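PDB 2PYX: tryptophan halogenase from Shewanella frigidimarina, which probably acts as an FAD-dependent halogenase of tryptophan or a related substrate. Local coordinates for residues Gln247-Arg255 against Tyr422-Pro433. Residues are numbered along the deposited sequence; the frame is centred on the assembly and turned at random. Where two conformers were deposited one is given.
Sequences QKSVLFNDR and YWRDHRESNSIP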
# COMPACT_ATOMS: atom_id res chain seq x y z
N GLN A 247 -15.93 4.94 6.62
CA GLN A 247 -16.19 3.72 5.91
C GLN A 247 -16.34 2.52 6.84
O GLN A 247 -16.31 1.35 6.43
CB GLN A 247 -15.10 3.46 4.88
CG GLN A 247 -14.96 4.62 3.86
CD GLN A 247 -16.17 4.86 3.04
OE1 GLN A 247 -16.78 3.92 2.55
NE2 GLN A 247 -16.55 6.15 2.87
N LYS A 248 -16.57 2.81 8.11
CA LYS A 248 -16.68 1.73 9.09
C LYS A 248 -17.92 0.88 8.84
O LYS A 248 -17.92 -0.30 9.19
CB LYS A 248 -16.69 2.25 10.54
CG LYS A 248 -16.24 1.21 11.54
CD LYS A 248 -16.56 1.57 12.93
CE LYS A 248 -15.84 2.77 13.45
NZ LYS A 248 -16.01 2.94 14.97
N SER A 249 -18.97 1.45 8.24
CA SER A 249 -20.19 0.67 7.99
C SER A 249 -20.01 -0.37 6.86
O SER A 249 -20.84 -1.26 6.66
CB SER A 249 -21.39 1.58 7.70
OG SER A 249 -21.28 2.15 6.44
N VAL A 250 -18.89 -0.23 6.14
CA VAL A 250 -18.48 -1.19 5.14
C VAL A 250 -17.47 -2.20 5.69
O VAL A 250 -17.62 -3.39 5.51
CB VAL A 250 -17.85 -0.46 3.91
CG1 VAL A 250 -17.34 -1.44 2.84
CG2 VAL A 250 -18.85 0.47 3.29
N LEU A 251 -16.40 -1.72 6.32
CA LEU A 251 -15.29 -2.59 6.72
C LEU A 251 -15.35 -3.09 8.16
O LEU A 251 -14.71 -4.07 8.47
CB LEU A 251 -13.96 -1.88 6.52
CG LEU A 251 -13.64 -1.50 5.08
CD1 LEU A 251 -12.33 -0.73 5.01
CD2 LEU A 251 -13.62 -2.69 4.16
N PHE A 252 -16.08 -2.37 9.02
CA PHE A 252 -16.30 -2.72 10.45
C PHE A 252 -15.09 -2.49 11.34
O PHE A 252 -15.25 -2.02 12.46
CB PHE A 252 -16.78 -4.15 10.66
CG PHE A 252 -17.97 -4.58 9.88
CD1 PHE A 252 -18.88 -3.67 9.33
CD2 PHE A 252 -18.22 -5.94 9.72
CE1 PHE A 252 -19.98 -4.15 8.61
CE2 PHE A 252 -19.30 -6.38 9.03
CZ PHE A 252 -20.18 -5.51 8.49
N ASN A 253 -13.91 -2.87 10.86
CA ASN A 253 -12.71 -2.86 11.71
C ASN A 253 -12.35 -1.47 12.12
O ASN A 253 -12.16 -0.59 11.29
CB ASN A 253 -11.56 -3.53 10.98
CG ASN A 253 -11.93 -4.89 10.56
OD1 ASN A 253 -12.40 -5.71 11.39
ND2 ASN A 253 -11.67 -5.21 9.32
N ASP A 254 -12.12 -1.30 13.42
CA ASP A 254 -11.77 0.00 13.99
C ASP A 254 -10.75 -0.14 15.12
O ASP A 254 -10.58 0.79 15.91
CB ASP A 254 -13.03 0.75 14.47
CG ASP A 254 -13.82 -0.00 15.55
OD1 ASP A 254 -13.40 -1.10 15.97
OD2 ASP A 254 -14.87 0.55 15.95
N ARG A 255 -10.07 -1.28 15.16
CA ARG A 255 -9.01 -1.54 16.15
C ARG A 255 -7.86 -2.26 15.50
O ARG A 255 -8.06 -3.01 14.56
CB ARG A 255 -9.54 -2.42 17.27
CG ARG A 255 -10.65 -1.83 18.08
CD ARG A 255 -10.20 -0.75 18.99
NE ARG A 255 -11.25 -0.28 19.89
CZ ARG A 255 -12.13 0.67 19.62
NH1 ARG A 255 -12.14 1.28 18.45
NH2 ARG A 255 -13.02 1.06 20.54
N TYR A 422 -19.48 -11.79 12.75
CA TYR A 422 -18.63 -10.84 12.00
C TYR A 422 -18.63 -11.16 10.50
O TYR A 422 -18.85 -10.29 9.65
CB TYR A 422 -17.21 -10.87 12.53
CG TYR A 422 -16.21 -10.01 11.79
CD1 TYR A 422 -16.04 -8.67 12.11
CD2 TYR A 422 -15.38 -10.57 10.83
CE1 TYR A 422 -15.07 -7.90 11.52
CE2 TYR A 422 -14.44 -9.82 10.20
CZ TYR A 422 -14.27 -8.48 10.53
OH TYR A 422 -13.33 -7.69 9.94
N TRP A 423 -18.42 -12.43 10.18
CA TRP A 423 -18.30 -12.84 8.78
C TRP A 423 -19.66 -12.82 8.10
O TRP A 423 -19.80 -12.43 6.94
CB TRP A 423 -17.54 -14.18 8.66
CG TRP A 423 -16.13 -14.00 9.05
CD1 TRP A 423 -15.56 -14.18 10.28
CD2 TRP A 423 -15.06 -13.50 8.21
NE1 TRP A 423 -14.23 -13.86 10.26
CE2 TRP A 423 -13.90 -13.42 9.00
CE3 TRP A 423 -14.97 -13.13 6.86
CZ2 TRP A 423 -12.68 -12.96 8.50
CZ3 TRP A 423 -13.74 -12.71 6.36
CH2 TRP A 423 -12.62 -12.65 7.17
N ARG A 424 -20.72 -13.26 8.82
CA ARG A 424 -22.04 -13.21 8.27
C ARG A 424 -22.46 -11.78 8.00
O ARG A 424 -23.07 -11.49 6.99
CB ARG A 424 -23.06 -13.92 9.21
CG ARG A 424 -22.72 -15.40 9.48
CD ARG A 424 -23.80 -16.17 10.31
NE ARG A 424 -24.03 -15.59 11.65
CZ ARG A 424 -23.48 -16.04 12.78
NH1 ARG A 424 -22.65 -17.07 12.81
NH2 ARG A 424 -23.79 -15.44 13.91
N ASP A 425 -22.17 -10.88 8.94
CA ASP A 425 -22.52 -9.45 8.80
C ASP A 425 -21.85 -8.83 7.56
O ASP A 425 -22.48 -8.03 6.88
CB ASP A 425 -22.04 -8.67 10.02
CG ASP A 425 -22.93 -8.80 11.21
OD1 ASP A 425 -24.14 -9.15 11.05
OD2 ASP A 425 -22.44 -8.42 12.31
N HIS A 426 -20.64 -9.29 7.25
CA HIS A 426 -19.89 -8.73 6.08
C HIS A 426 -20.59 -9.01 4.75
O HIS A 426 -20.26 -8.33 3.77
CB HIS A 426 -18.48 -9.29 6.05
CG HIS A 426 -17.44 -8.37 6.63
ND1 HIS A 426 -17.19 -7.13 6.11
CD2 HIS A 426 -16.59 -8.51 7.68
CE1 HIS A 426 -16.23 -6.54 6.81
NE2 HIS A 426 -15.83 -7.37 7.77
N ARG A 427 -21.49 -10.01 4.70
CA ARG A 427 -22.23 -10.33 3.48
C ARG A 427 -23.58 -9.68 3.37
O ARG A 427 -24.30 -9.90 2.39
CB ARG A 427 -22.35 -11.84 3.32
CG ARG A 427 -21.00 -12.53 3.28
CD ARG A 427 -21.02 -13.96 2.81
NE ARG A 427 -21.69 -14.88 3.73
CZ ARG A 427 -21.08 -15.54 4.72
NH1 ARG A 427 -19.82 -15.36 5.00
NH2 ARG A 427 -21.79 -16.38 5.48
N GLU A 428 -23.95 -8.88 4.37
CA GLU A 428 -25.23 -8.22 4.34
C GLU A 428 -25.18 -6.96 3.49
O GLU A 428 -24.23 -6.18 3.56
CB GLU A 428 -25.66 -7.90 5.77
CG GLU A 428 -25.72 -9.14 6.67
CD GLU A 428 -27.08 -9.64 7.02
OE1 GLU A 428 -28.07 -9.16 6.43
OE2 GLU A 428 -27.15 -10.55 7.88
N SER A 429 -26.26 -6.71 2.73
CA SER A 429 -26.25 -5.68 1.70
C SER A 429 -26.00 -4.27 2.23
O SER A 429 -25.41 -3.43 1.50
CB SER A 429 -27.54 -5.69 0.88
OG SER A 429 -28.67 -5.46 1.70
N ASN A 430 -26.40 -3.98 3.47
CA ASN A 430 -26.22 -2.61 3.95
C ASN A 430 -24.78 -2.27 4.21
O ASN A 430 -24.47 -1.10 4.47
CB ASN A 430 -27.09 -2.28 5.20
CG ASN A 430 -26.53 -2.82 6.57
OD1 ASN A 430 -25.98 -3.93 6.64
ND2 ASN A 430 -26.75 -2.05 7.68
N SER A 431 -23.89 -3.27 4.17
CA SER A 431 -22.47 -3.08 4.37
C SER A 431 -21.69 -3.15 3.07
O SER A 431 -20.47 -3.01 3.11
CB SER A 431 -21.92 -4.15 5.35
OG SER A 431 -21.74 -5.42 4.74
N ILE A 432 -22.37 -3.36 1.94
CA ILE A 432 -21.73 -3.55 0.63
C ILE A 432 -22.00 -2.33 -0.24
O ILE A 432 -23.16 -2.05 -0.53
CB ILE A 432 -22.26 -4.77 -0.08
CG1 ILE A 432 -22.09 -6.03 0.79
CG2 ILE A 432 -21.49 -4.91 -1.41
CD1 ILE A 432 -22.75 -7.27 0.28
N PRO A 433 -20.94 -1.60 -0.63
CA PRO A 433 -21.19 -0.45 -1.52
C PRO A 433 -21.97 -0.80 -2.78
O PRO A 433 -21.77 -1.86 -3.33
CB PRO A 433 -19.79 0.07 -1.81
CG PRO A 433 -18.96 -0.38 -0.63
CD PRO A 433 -19.53 -1.70 -0.26
O HOH W 1 -23.46 -1.71 7.40
O HOH W 2 -22.72 1.03 4.46
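Phe-252 stacks on the imidazole of His-426. The ring centroids are 4.1 Å apart and the planes tilt by 28°, so this is a face-to-face stack that is not quite parallel. The rings are offset, with Phe-252 CD2 over the rim of the imidazole, 3.4 Å from His-426 NE2. Asp-425 CB packs obliquely against Phe-252 CE2, and Ser-431 CB against CE1. Phe-252 is the first residue past helix 248-251, with positive phi (74°), and its CB points toward 422-433.

Beside the stack, Tyr-422 OH donates to Asn-253 OD1 at 2.6 Å. The bond lies in the carbonyl plane, on a lone pair. With CG anti to the backbone N (chi1 176°), the Tyr-422 ring reaches across to that amide. Asn-253 ND2 in turn bonds Glu-358.

At the other end Val-250 CG1 meets Pro-433 CD tip to tip at 3.8 Å. Val-250 CA makes a CH···O contact with Ser-431 O (3.4 Å). One water links Ser-249 O to Asn-430 O, its bond to Asn-430 weak; a second links Ser-249 OG to the same Asn-430 oxygen.

Lys-409 of helix 383-413 bonds His-426 ND1, Val-250 O and Ser-431 OG. With an alanine here instead of His-426, Phe-252 would probably lose the stacking partner on one face and Lys-409 one of its acceptors. Because ND1 accepts from Lys-409, a neutral imidazole protonated at NE2 is likely. The lysine thus ties both segments to the long helix, with aromatic packing alongside.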